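Long-range contacts in SVS_variant_AS1 (Streptomyces sp. CWA1, PDB 6TJA), which probably cyclises geranylgeranyl diphosphate to the spirocyclic diterpene spiroviolene, as an engineered ancestral form of a bacterial class I terpene cyclase: residues R271-R275 with I350-D356; F276-D281 with L298-I302. One frame throughout, in Å; residues are numbered along the deposited sequence.

Both contacts draw on helix 258-283, using successive parts of it: residues 271-275 hold the C-terminal segment 350-356 in contact 1, and residues 276-281 face helix 289-309 in contact 2. Their centres lie about 12 Å apart, and they meet where L273 CD1 comes within 4.2 Å of I302 CD1. E278 on the contact 2 part also forms a salt bridge with R275 of contact 1. Both contacts reach helix 211-231 through M219, which touches R275, W353 and F276. The end of that helix leads into a sequence resembling the NSE metal-binding motif of class I terpene cyclases, but neither contact contains a residue of it.

Contact 1. Residues R271-R275 with I350-D356; sequences RILLR and IAWWWDD
R275 carries the polar side of this contact, gripping the 3-10 turn of the C-terminal segment at the carbonyl of W353. R275 NE donates to W353 O at 2.8 Å and R275 NH2 donates to the same oxygen at 3.1 Å, a side-on grip with the oxygen in the guanidinium plane. R275 NH2 also forms a salt bridge of 2.7 Å with D356 OD1, approaching from above the carboxylate plane. With NH1 paired to E278, the guanidinium has its turn set by its own bonds, to W353 O, D356 and E278. D356 OD1 has a second partner in R282.

The aliphatic part of R275 lies over one face of the W354 indole. With CG anti to the backbone N (chi1 177°) and the chain bent at chi2 (55°), R275 CG reaches 3.7 Å from the centroid of the five-membered ring of W354 in a CH-pi contact. Shortening R275 to alanine would take away both donors to W353 O and is likely to leave D356 with R282 alone of the two arginines, while the W354 face would lose the methylenes that lie over it. A water bridges the two segments, donating to R271 O and accepting from W354 NE1.

Apolar contacts come from I272, whose CG2 meets W353 CZ3 at 3.8 Å and whose CD1 faces I350 CD1 at 4.3 Å.

The C-terminal segment is thus clasped against helix 258-283. W353 reaches on to helix 211-231, packing on M219 and M222 and bonding E218 through NE1, while R112 of the second subunit packs on I350 and W353.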
ATOM      1  N   ARG A 271     -14.481  24.032   1.691  1.00 29.85           N
ATOM      2  CA  ARG A 271     -13.244  24.591   1.109  1.00 30.90           C
ATOM      3  C   ARG A 271     -12.598  23.508   0.224  1.00 28.79           C
ATOM      4  O   ARG A 271     -12.178  23.830  -0.895  1.00 27.34           O
ATOM      5  CB  ARG A 271     -12.351  25.125   2.232  1.00 35.75           C
ATOM      6  CG  ARG A 271     -10.991  25.563   1.720  1.00 44.13           C
ATOM      7  CD  ARG A 271      -9.995  25.999   2.771  1.00 43.66           C
ATOM      8  NE  ARG A 271     -10.496  26.986   3.716  1.00 44.30           N
ATOM      9  CZ  ARG A 271      -9.750  27.942   4.268  1.00 33.75           C
ATOM     10  NH1 ARG A 271      -8.511  28.122   3.885  1.00 29.83           N
ATOM     11  NH2 ARG A 271     -10.265  28.756   5.162  1.00 35.62           N
ATOM     12  N   ILE A 272     -12.541  22.254   0.685  1.00 27.25           N
ATOM     13  CA  ILE A 272     -11.886  21.143  -0.063  1.00 25.78           C
ATOM     14  C   ILE A 272     -12.710  20.846  -1.325  1.00 26.55           C
ATOM     15  O   ILE A 272     -12.100  20.662  -2.389  1.00 25.21           O
ATOM     16  CB  ILE A 272     -11.692  19.897   0.815  1.00 25.33           C
ATOM     17  CG1 ILE A 272     -10.766  20.175   1.995  1.00 25.54           C
ATOM     18  CG2 ILE A 272     -11.169  18.738  -0.010  1.00 24.77           C
ATOM     19  CD1 ILE A 272     -10.780  19.082   3.052  1.00 25.82           C
ATOM     20  N   LEU A 273     -14.042  20.844  -1.248  1.00 28.65           N
ATOM     21  CA  LEU A 273     -14.872  20.591  -2.456  1.00 28.66           C
ATOM     22  C   LEU A 273     -14.674  21.716  -3.482  1.00 29.21           C
ATOM     23  O   LEU A 273     -14.548  21.403  -4.646  1.00 26.04           O
ATOM     24  CB  LEU A 273     -16.343  20.439  -2.081  1.00 29.53           C
ATOM     25  CG  LEU A 273     -17.244  20.080  -3.255  1.00 27.24           C
ATOM     26  CD1 LEU A 273     -16.697  18.878  -4.019  1.00 28.94           C
ATOM     27  CD2 LEU A 273     -18.635  19.802  -2.750  1.00 29.26           C
ATOM     28  N   LEU A 274     -14.580  22.970  -3.057  1.00 32.39           N
ATOM     29  CA  LEU A 274     -14.292  24.117  -3.968  1.00 34.98           C
ATOM     30  C   LEU A 274     -12.933  23.947  -4.666  1.00 31.35           C
ATOM     31  O   LEU A 274     -12.842  24.216  -5.876  1.00 29.80           O
ATOM     32  CB  LEU A 274     -14.316  25.421  -3.169  1.00 40.73           C
ATOM     33  CG  LEU A 274     -15.440  26.389  -3.536  1.00 51.51           C
ATOM     34  CD1 LEU A 274     -16.796  25.698  -3.628  1.00 51.07           C
ATOM     35  CD2 LEU A 274     -15.495  27.511  -2.520  1.00 58.25           C
ATOM     36  N   ARG A 275     -11.894  23.550  -3.941  1.00 25.80           N
ATOM     37  CA  ARG A 275     -10.604  23.314  -4.603  1.00 27.38           C
ATOM     38  C   ARG A 275     -10.767  22.135  -5.579  1.00 24.99           C
ATOM     39  O   ARG A 275     -10.276  22.242  -6.687  1.00 24.27           O
ATOM     40  CB  ARG A 275      -9.490  23.123  -3.582  1.00 26.67           C
ATOM     41  CG  ARG A 275      -8.160  22.799  -4.237  1.00 26.67           C
ATOM     42  CD  ARG A 275      -7.717  23.807  -5.274  1.00 25.82           C
ATOM     43  NE  ARG A 275      -6.456  23.376  -5.851  1.00 26.96           N
ATOM     44  CZ  ARG A 275      -5.989  23.761  -7.030  1.00 27.59           C
ATOM     45  NH1 ARG A 275      -6.659  24.608  -7.782  1.00 31.75           N
ATOM     46  NH2 ARG A 275      -4.856  23.277  -7.470  1.00 28.84           N
ATOM     47  N   ILE A 350      -2.143  18.448   3.474  1.00 22.67           N
ATOM     48  CA  ILE A 350      -3.023  18.537   2.273  1.00 23.72           C
ATOM     49  C   ILE A 350      -2.785  19.829   1.491  1.00 22.97           C
ATOM     50  O   ILE A 350      -3.445  19.982   0.443  1.00 23.73           O
ATOM     51  CB  ILE A 350      -4.503  18.345   2.645  1.00 22.68           C
ATOM     52  CG1 ILE A 350      -5.032  19.450   3.564  1.00 25.05           C
ATOM     53  CG2 ILE A 350      -4.719  16.975   3.234  1.00 22.81           C
ATOM     54  CD1 ILE A 350      -6.561  19.511   3.677  1.00 23.32           C
ATOM     55  N   ALA A 351      -1.889  20.706   1.948  1.00 23.38           N
ATOM     56  CA  ALA A 351      -1.648  22.036   1.346  1.00 21.79           C
ATOM     57  C   ALA A 351      -1.216  21.877  -0.113  1.00 23.73           C
ATOM     58  O   ALA A 351      -1.582  22.742  -0.959  1.00 22.20           O
ATOM     59  CB  ALA A 351      -0.618  22.776   2.153  1.00 22.63           C
ATOM     60  N   TRP A 352      -0.520  20.788  -0.439  1.00 23.68           N
ATOM     61  CA  TRP A 352      -0.059  20.563  -1.834  1.00 23.76           C
ATOM     62  C   TRP A 352      -1.253  20.414  -2.790  1.00 24.26           C
ATOM     63  O   TRP A 352      -1.050  20.579  -4.011  1.00 22.85           O
ATOM     64  CB  TRP A 352       0.902  19.373  -1.918  1.00 24.07           C
ATOM     65  CG  TRP A 352       0.280  18.040  -1.651  1.00 25.92           C
ATOM     66  CD1 TRP A 352       0.092  17.435  -0.439  1.00 24.19           C
ATOM     67  CD2 TRP A 352      -0.229  17.136  -2.640  1.00 23.37           C
ATOM     68  NE1 TRP A 352      -0.492  16.217  -0.612  1.00 24.14           N
ATOM     69  CE2 TRP A 352      -0.702  16.011  -1.953  1.00 23.87           C
ATOM     70  CE3 TRP A 352      -0.337  17.181  -4.027  1.00 23.55           C
ATOM     71  CZ2 TRP A 352      -1.291  14.943  -2.620  1.00 24.49           C
ATOM     72  CZ3 TRP A 352      -0.881  16.105  -4.689  1.00 22.85           C
ATOM     73  CH2 TRP A 352      -1.364  15.014  -3.991  1.00 23.03           C
ATOM     74  N   TRP A 353      -2.478  20.174  -2.312  1.00 23.85           N
ATOM     75  CA  TRP A 353      -3.640  20.170  -3.248  1.00 25.92           C
ATOM     76  C   TRP A 353      -3.831  21.529  -3.936  1.00 25.95           C
ATOM     77  O   TRP A 353      -4.493  21.556  -4.969  1.00 27.40           O
ATOM     78  CB  TRP A 353      -4.933  19.771  -2.567  1.00 24.16           C
ATOM     79  CG  TRP A 353      -4.950  18.398  -1.997  1.00 23.29           C
ATOM     80  CD1 TRP A 353      -4.140  17.345  -2.288  1.00 24.45           C
ATOM     81  CD2 TRP A 353      -5.853  17.950  -0.977  1.00 25.11           C
ATOM     82  NE1 TRP A 353      -4.476  16.267  -1.505  1.00 24.04           N
ATOM     83  CE2 TRP A 353      -5.531  16.603  -0.705  1.00 25.18           C
ATOM     84  CE3 TRP A 353      -6.915  18.556  -0.292  1.00 24.37           C
ATOM     85  CZ2 TRP A 353      -6.240  15.845   0.231  1.00 26.87           C
ATOM     86  CZ3 TRP A 353      -7.586  17.820   0.657  1.00 25.48           C
ATOM     87  CH2 TRP A 353      -7.255  16.481   0.903  1.00 26.51           C
ATOM     88  N   TRP A 354      -3.323  22.613  -3.349  1.00 27.95           N
ATOM     89  CA  TRP A 354      -3.493  24.014  -3.821  1.00 28.81           C
ATOM     90  C   TRP A 354      -2.246  24.529  -4.548  1.00 30.17           C
ATOM     91  O   TRP A 354      -2.267  25.716  -4.877  1.00 28.60           O
ATOM     92  CB  TRP A 354      -3.801  24.934  -2.630  1.00 28.06           C
ATOM     93  CG  TRP A 354      -5.205  24.857  -2.134  1.00 28.48           C
ATOM     94  CD1 TRP A 354      -6.266  25.621  -2.548  1.00 32.04           C
ATOM     95  CD2 TRP A 354      -5.719  23.951  -1.139  1.00 29.00           C
ATOM     96  NE1 TRP A 354      -7.408  25.261  -1.875  1.00 29.49           N
ATOM     97  CE2 TRP A 354      -7.102  24.247  -0.996  1.00 28.89           C
ATOM     98  CE3 TRP A 354      -5.155  22.925  -0.366  1.00 27.16           C
ATOM     99  CZ2 TRP A 354      -7.901  23.561  -0.085  1.00 28.82           C
ATOM    100  CZ3 TRP A 354      -5.950  22.240   0.521  1.00 26.34           C
ATOM    101  CH2 TRP A 354      -7.306  22.558   0.662  1.00 30.20           C
ATOM    102  N   ASP A 355      -1.193  23.710  -4.700  1.00 29.26           N
ATOM    103  CA  ASP A 355       0.116  24.097  -5.289  1.00 31.75           C
ATOM    104  C   ASP A 355       0.115  23.729  -6.779  1.00 32.33           C
ATOM    105  O   ASP A 355       0.498  22.612  -7.096  1.00 36.49           O
ATOM    106  CB  ASP A 355       1.236  23.421  -4.498  1.00 32.74           C
ATOM    107  CG  ASP A 355       2.640  23.773  -4.946  1.00 32.08           C
ATOM    108  OD1 ASP A 355       2.761  24.345  -6.039  1.00 29.93           O
ATOM    109  OD2 ASP A 355       3.600  23.480  -4.174  1.00 29.14           O
ATOM    110  N   ASP A 356      -0.298  24.627  -7.665  1.00 34.11           N
ATOM    111  CA  ASP A 356      -0.489  24.323  -9.114  1.00 37.22           C
ATOM    112  C   ASP A 356       0.844  24.037  -9.819  1.00 36.95           C
ATOM    113  O   ASP A 356       0.851  23.246 -10.798  1.00 35.96           O
ATOM    114  CB  ASP A 356      -1.295  25.423  -9.803  1.00 37.48           C
ATOM    115  CG  ASP A 356      -2.783  25.313  -9.474  1.00 43.89           C
ATOM    116  OD1 ASP A 356      -3.335  24.159  -9.567  1.00 36.60           O
ATOM    117  OD2 ASP A 356      -3.371  26.358  -9.086  1.00 47.83           O
TER
HETATM  118  O   HOH W   1     -10.350  26.148  -1.775  1.00 34.86           O

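Contact 2. Residues F276-D281 with L298-I302; sequences FLELHD and LRHGI
R299 lies across one face of the H280 imidazole with two parts of its side chain at once, the feature that most sets this pairing apart. The two residues bridge an antiparallel pair of helices, 258-283 and 289-309, in the all-helical fold of class I terpene cyclases. The axes of segments 276-281 and 298-302 make an angle of 161° and come no closer than 12.7 Å, so side chains of some length span the gap.

R299 CD makes a CH-pi contact 3.8 Å from the centroid of the H280 ring, and NH1 stands above the same face, offset toward the rim. A bend at chi3 (69°) brings NH1 over the ring, with the guanidinium tilted 47° against the imidazole. The rotation of the H280 ring is fixed from its edge, where H280 ND1 donates to D281 OD1 at 3.3 Å, an almost straight bond lying in the ring plane. The carboxylate is 4.5 Å from R299 NH1, measured from D281 OD1, and may partly offset the positive charge beside the imidazole. L277 CD2 packs 3.9 Å from R299 NH1, while NE of R299 forms a salt bridge with E18.

One turn earlier on helix 258-283, the F276 ring packs against helix 289-309. R299 CG lies at the ring edge, 4.0 Å from F276 CZ, and L298 CB lies near the same ring plane. L216 and M219 of helix 211-231 also pack on F276, and L17 touches both L277 and I302. I302 comes from the opposite direction to F276, its CD1 methyl sitting over the centre of the phenyl ring, 3.8 Å from the centroid.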
ATOM      1  N   PHE A 276     -11.501  21.110  -5.223  1.00 24.99           N
ATOM      2  CA  PHE A 276     -11.713  20.008  -6.131  1.00 25.98           C
ATOM      3  C   PHE A 276     -12.399  20.478  -7.428  1.00 25.78           C
ATOM      4  O   PHE A 276     -12.000  20.117  -8.466  1.00 25.28           O
ATOM      5  CB  PHE A 276     -12.477  18.869  -5.464  1.00 25.95           C
ATOM      6  CG  PHE A 276     -13.034  17.869  -6.426  1.00 24.49           C
ATOM      7  CD1 PHE A 276     -14.180  18.123  -7.098  1.00 23.39           C
ATOM      8  CD2 PHE A 276     -12.406  16.671  -6.638  1.00 22.60           C
ATOM      9  CE1 PHE A 276     -14.665  17.248  -7.998  1.00 21.66           C
ATOM     10  CE2 PHE A 276     -12.901  15.776  -7.519  1.00 22.54           C
ATOM     11  CZ  PHE A 276     -14.036  16.072  -8.206  1.00 22.23           C
ATOM     12  N   LEU A 277     -13.414  21.306  -7.325  1.00 26.10           N
ATOM     13  CA  LEU A 277     -14.110  21.805  -8.479  1.00 29.95           C
ATOM     14  C   LEU A 277     -13.210  22.674  -9.338  1.00 30.40           C
ATOM     15  O   LEU A 277     -13.240  22.589 -10.536  1.00 26.48           O
ATOM     16  CB  LEU A 277     -15.371  22.553  -8.084  1.00 29.36           C
ATOM     17  CG  LEU A 277     -16.418  21.752  -7.352  1.00 30.76           C
ATOM     18  CD1 LEU A 277     -17.387  22.648  -6.667  1.00 30.33           C
ATOM     19  CD2 LEU A 277     -17.101  20.739  -8.216  1.00 30.06           C
ATOM     20  N   GLU A 278     -12.426  23.505  -8.684  1.00 28.73           N
ATOM     21  CA  GLU A 278     -11.502  24.364  -9.367  1.00 30.99           C
ATOM     22  C   GLU A 278     -10.453  23.546 -10.112  1.00 28.13           C
ATOM     23  O   GLU A 278     -10.295  23.723 -11.277  1.00 28.47           O
ATOM     24  CB  GLU A 278     -10.918  25.416  -8.428  1.00 35.77           C
ATOM     25  CG  GLU A 278      -9.754  26.178  -8.993  1.00 42.21           C
ATOM     26  CD  GLU A 278      -9.104  27.144  -8.017  1.00 49.13           C
ATOM     27  OE1 GLU A 278      -8.530  26.743  -7.010  1.00 49.35           O
ATOM     28  OE2 GLU A 278      -9.145  28.336  -8.268  1.00 55.87           O
ATOM     29  N   LEU A 279      -9.791  22.610  -9.455  1.00 28.20           N
ATOM     30  CA  LEU A 279      -8.769  21.778 -10.163  1.00 26.64           C
ATOM     31  C   LEU A 279      -9.441  20.945 -11.269  1.00 27.47           C
ATOM     32  O   LEU A 279      -8.844  20.731 -12.334  1.00 29.69           O
ATOM     33  CB  LEU A 279      -8.058  20.900  -9.140  1.00 24.94           C
ATOM     34  CG  LEU A 279      -6.922  20.047  -9.700  1.00 24.15           C
ATOM     35  CD1 LEU A 279      -5.967  20.865 -10.561  1.00 24.50           C
ATOM     36  CD2 LEU A 279      -6.163  19.391  -8.580  1.00 22.97           C
ATOM     37  N   HIS A 280     -10.651  20.461 -11.033  1.00 29.13           N
ATOM     38  CA  HIS A 280     -11.364  19.601 -12.006  1.00 31.60           C
ATOM     39  C   HIS A 280     -11.539  20.392 -13.309  1.00 30.10           C
ATOM     40  O   HIS A 280     -11.264  19.842 -14.386  1.00 27.12           O
ATOM     41  CB  HIS A 280     -12.699  19.087 -11.439  1.00 33.36           C
ATOM     42  CG  HIS A 280     -13.515  18.409 -12.487  1.00 32.92           C
ATOM     43  ND1 HIS A 280     -14.290  19.117 -13.384  1.00 33.08           N
ATOM     44  CD2 HIS A 280     -13.584  17.112 -12.855  1.00 32.99           C
ATOM     45  CE1 HIS A 280     -14.859  18.265 -14.218  1.00 34.22           C
ATOM     46  NE2 HIS A 280     -14.414  17.032 -13.933  1.00 30.81           N
ATOM     47  N   ASP A 281     -11.940  21.656 -13.203  1.00 31.02           N
ATOM     48  CA  ASP A 281     -12.261  22.524 -14.368  1.00 34.07           C
ATOM     49  C   ASP A 281     -10.980  22.811 -15.161  1.00 35.59           C
ATOM     50  O   ASP A 281     -11.082  22.986 -16.370  1.00 37.90           O
ATOM     51  CB  ASP A 281     -13.056  23.755 -13.912  1.00 36.34           C
ATOM     52  CG  ASP A 281     -14.533  23.459 -13.656  1.00 36.86           C
ATOM     53  OD1 ASP A 281     -14.932  22.282 -13.775  1.00 38.69           O
ATOM     54  OD2 ASP A 281     -15.283  24.400 -13.329  1.00 44.26           O
ATOM     55  N   LEU A 298     -15.370  10.285 -10.098  1.00 24.27           N
ATOM     56  CA  LEU A 298     -15.073  11.007  -8.829  1.00 24.33           C
ATOM     57  C   LEU A 298     -16.273  11.907  -8.494  1.00 24.44           C
ATOM     58  O   LEU A 298     -16.735  11.889  -7.340  1.00 23.08           O
ATOM     59  CB  LEU A 298     -13.799  11.834  -8.975  1.00 23.94           C
ATOM     60  CG  LEU A 298     -12.498  11.089  -9.266  1.00 24.93           C
ATOM     61  CD1 LEU A 298     -11.371  12.099  -9.429  1.00 24.54           C
ATOM     62  CD2 LEU A 298     -12.147  10.077  -8.164  1.00 26.24           C
ATOM     63  N   ARG A 299     -16.774  12.660  -9.476  1.00 23.15           N
ATOM     64  CA  ARG A 299     -17.888  13.608  -9.260  1.00 24.81           C
ATOM     65  C   ARG A 299     -19.125  12.810  -8.837  1.00 26.80           C
ATOM     66  O   ARG A 299     -19.713  13.161  -7.791  1.00 25.94           O
ATOM     67  CB  ARG A 299     -18.109  14.459 -10.512  1.00 26.68           C
ATOM     68  CG  ARG A 299     -16.948  15.382 -10.845  1.00 27.08           C
ATOM     69  CD  ARG A 299     -17.124  16.066 -12.191  1.00 27.50           C
ATOM     70  NE  ARG A 299     -18.218  17.013 -12.110  1.00 28.24           N
ATOM     71  CZ  ARG A 299     -18.115  18.322 -11.854  1.00 27.92           C
ATOM     72  NH1 ARG A 299     -16.940  18.877 -11.632  1.00 27.86           N
ATOM     73  NH2 ARG A 299     -19.207  19.060 -11.784  1.00 26.62           N
ATOM     74  N   HIS A 300     -19.477  11.761  -9.598  1.00 26.66           N
ATOM     75  CA  HIS A 300     -20.647  10.879  -9.333  1.00 27.38           C
ATOM     76  C   HIS A 300     -20.513  10.265  -7.942  1.00 27.27           C
ATOM     77  O   HIS A 300     -21.533  10.143  -7.261  1.00 27.22           O
ATOM     78  CB  HIS A 300     -20.763   9.763 -10.398  1.00 28.48           C
ATOM     79  CG  HIS A 300     -21.441  10.186 -11.651  1.00 27.09           C
ATOM     80  ND1 HIS A 300     -22.596  10.942 -11.632  1.00 31.79           N
ATOM     81  CD2 HIS A 300     -21.181   9.921 -12.949  1.00 27.39           C
ATOM     82  CE1 HIS A 300     -23.035  11.121 -12.866  1.00 29.33           C
ATOM     83  NE2 HIS A 300     -22.168  10.531 -13.692  1.00 27.43           N
ATOM     84  N   GLY A 301     -19.298   9.826  -7.592  1.00 27.10           N
ATOM     85  CA  GLY A 301     -18.950   9.235  -6.283  1.00 26.54           C
ATOM     86  C   GLY A 301     -19.191  10.208  -5.138  1.00 24.88           C
ATOM     87  O   GLY A 301     -19.883   9.820  -4.238  1.00 23.87           O
ATOM     88  N   ILE A 302     -18.653  11.438  -5.191  1.00 26.35           N
ATOM     89  CA  ILE A 302     -18.805  12.453  -4.111  1.00 26.73           C
ATOM     90  C   ILE A 302     -20.304  12.650  -3.860  1.00 28.80           C
ATOM     91  O   ILE A 302     -20.744  12.476  -2.728  1.00 29.30           O
ATOM     92  CB  ILE A 302     -18.124  13.786  -4.454  1.00 26.07           C
ATOM     93  CG1 ILE A 302     -16.603  13.660  -4.554  1.00 25.05           C
ATOM     94  CG2 ILE A 302     -18.523  14.871  -3.457  1.00 25.91           C
ATOM     95  CD1 ILE A 302     -15.932  14.874  -5.163  1.00 22.22           C
TER